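Oxetanocin-like protein (Pyrococcus furiosus, PDB 1XX7) probably hydrolyses 2'-deoxyribonucleoside 5'-phosphates to the nucleoside and phosphate, as a metal-dependent homodimeric phosphohydrolase of the HD-domain family. Local coordinates at residues A46-T49 with L50-E54. Numbering follows the deposited sequence.
Sequences AFIT and LLLAE
The carbonyl oxygen Ile48 O takes the shortest of the four backbone bonds that join 46-49 to 50-54, 2.7 Å from Leu52 N, with the N-H pointing almost straight at it (168°). Three further i to i+4 bonds run beside it: Leu50 N to Ala46 O, Leu51 N to Phe47 O, and Ala53 N to Thr49 O at 2.8 Å. The side chains of Ile48 and Leu52 run in step along the same face, and methyl CD1 of Leu52 presses on CG2 of Ile48 at 3.5 Å, closer than two methyl groups normally sit. It is the branch CG2 that meets the leucine, because CG1 of Ile48 stands anti to the carbonyl carbon (chi1 -71°) while CG2 lies beside that carbon. Helix 38-58 belongs to the HD-domain fold and packs different faces on different neighbours; it also carries His41, which binds the nickel ion together with His75, Asp76 and Asp132. Ile48 and Leu52 pack on helix 123-145 at Ala131 and Leu127, whereas Thr49, whose side chain is about 10 Å from the nickel ion, touches Ala68, Leu69 and Ala72 of helix 65-74. The buried hydroxyl OG1 of Thr49 is satisfied by a hydrogen bond back to Val45 O. Shortening Leu52 to an alanine is likely to open a gap beside CG2 of Ile48 and against Leu127, leaving that methyl without its close neighbour. On another flank Phe47 and Leu51 run side by side, CD1 of Leu51 approaching CZ of the ring obliquely at 4.1 Å. With CG anti to the backbone N (chi1 179°), the Phe47 ring is carried alongside Leu51 and packs on Leu77 of the second subunit, while Leu51 meets Ser9 of the same neighbour.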
loop_
_atom_site.group_PDB
_atom_site.type_symbol
_atom_site.label_atom_id
_atom_site.label_comp_id
_atom_site.label_asym_id
_atom_site.label_seq_id
_atom_site.Cartn_x
_atom_site.Cartn_y
_atom_site.Cartn_z
ATOM N N ALA A 46 21.934 8.701 -9.152
ATOM C CA ALA A 46 22.300 9.381 -10.389
ATOM C C ALA A 46 22.233 10.875 -10.199
ATOM O O ALA A 46 23.214 11.591 -10.519
ATOM C CB ALA A 46 21.415 8.948 -11.552
ATOM N N PHE A 47 21.112 11.346 -9.609
ATOM C CA PHE A 47 20.983 12.755 -9.279
ATOM C C PHE A 47 22.111 13.296 -8.376
ATOM O O PHE A 47 22.618 14.401 -8.594
ATOM C CB PHE A 47 19.608 13.088 -8.672
ATOM C CG PHE A 47 19.458 14.522 -8.312
ATOM C CD1 PHE A 47 19.143 15.451 -9.262
ATOM C CD2 PHE A 47 19.705 14.967 -7.025
ATOM C CE1 PHE A 47 19.040 16.821 -8.915
ATOM C CE2 PHE A 47 19.585 16.306 -6.700
ATOM C CZ PHE A 47 19.237 17.227 -7.649
ATOM N N ILE A 48 22.426 12.568 -7.313
ATOM C CA ILE A 48 23.392 13.042 -6.345
ATOM C C ILE A 48 24.774 13.036 -7.001
ATOM O O ILE A 48 25.565 13.955 -6.782
ATOM C CB ILE A 48 23.417 12.161 -5.061
ATOM C CG1 ILE A 48 22.147 12.367 -4.245
ATOM C CG2 ILE A 48 24.688 12.458 -4.198
ATOM C CD1 ILE A 48 21.897 11.292 -3.248
ATOM N N THR A 49 25.041 12.004 -7.792
ATOM C CA THR A 49 26.305 11.883 -8.542
ATOM C C THR A 49 26.570 13.137 -9.416
ATOM O O THR A 49 27.670 13.694 -9.402
ATOM C CB THR A 49 26.335 10.577 -9.417
ATOM O OG1 THR A 49 26.289 9.421 -8.581
ATOM C CG2 THR A 49 27.589 10.522 -10.288
ATOM N N LEU A 50 25.544 13.544 -10.175
ATOM C CA LEU A 50 25.548 14.765 -10.962
ATOM C C LEU A 50 25.857 15.988 -10.116
ATOM O O LEU A 50 26.753 16.757 -10.438
ATOM C CB LEU A 50 24.195 14.940 -11.630
ATOM C CG LEU A 50 23.966 16.157 -12.536
ATOM C CD1 LEU A 50 24.976 16.162 -13.666
ATOM C CD2 LEU A 50 22.584 16.083 -13.093
ATOM N N LEU A 51 25.097 16.159 -9.047
ATOM C CA LEU A 51 25.291 17.242 -8.103
ATOM C C LEU A 51 26.725 17.265 -7.515
ATOM O O LEU A 51 27.389 18.305 -7.502
ATOM C CB LEU A 51 24.263 17.126 -6.961
ATOM C CG LEU A 51 23.774 18.456 -6.415
ATOM C CD1 LEU A 51 22.807 19.172 -7.440
ATOM C CD2 LEU A 51 23.102 18.292 -5.034
ATOM N N LEU A 52 27.197 16.122 -7.029
ATOM C CA LEU A 52 28.538 16.059 -6.451
ATOM C C LEU A 52 29.621 16.301 -7.516
ATOM O O LEU A 52 30.544 17.058 -7.271
ATOM C CB LEU A 52 28.774 14.748 -5.696
ATOM C CG LEU A 52 27.850 14.385 -4.500
ATOM C CD1 LEU A 52 28.111 12.967 -4.063
ATOM C CD2 LEU A 52 27.996 15.278 -3.352
ATOM N N ALA A 53 29.503 15.661 -8.680
ATOM C CA ALA A 53 30.393 15.934 -9.810
ATOM C C ALA A 53 30.528 17.448 -10.036
ATOM O O ALA A 53 31.641 17.961 -10.168
ATOM C CB ALA A 53 29.882 15.247 -11.078
ATOM N N GLU A 54 29.409 18.171 -10.019
ATOM C CA GLU A 54 29.458 19.631 -10.216
ATOM C C GLU A 54 30.087 20.430 -9.076
ATOM O O GLU A 54 30.891 21.322 -9.335
ATOM C CB GLU A 54 28.095 20.177 -10.640
ATOM C CG GLU A 54 27.735 19.697 -12.069
ATOM C CD GLU A 54 28.937 19.892 -13.112
ATOM O OE1 GLU A 54 29.171 21.096 -13.461
ATOM O OE2 GLU A 54 29.624 18.849 -13.544
#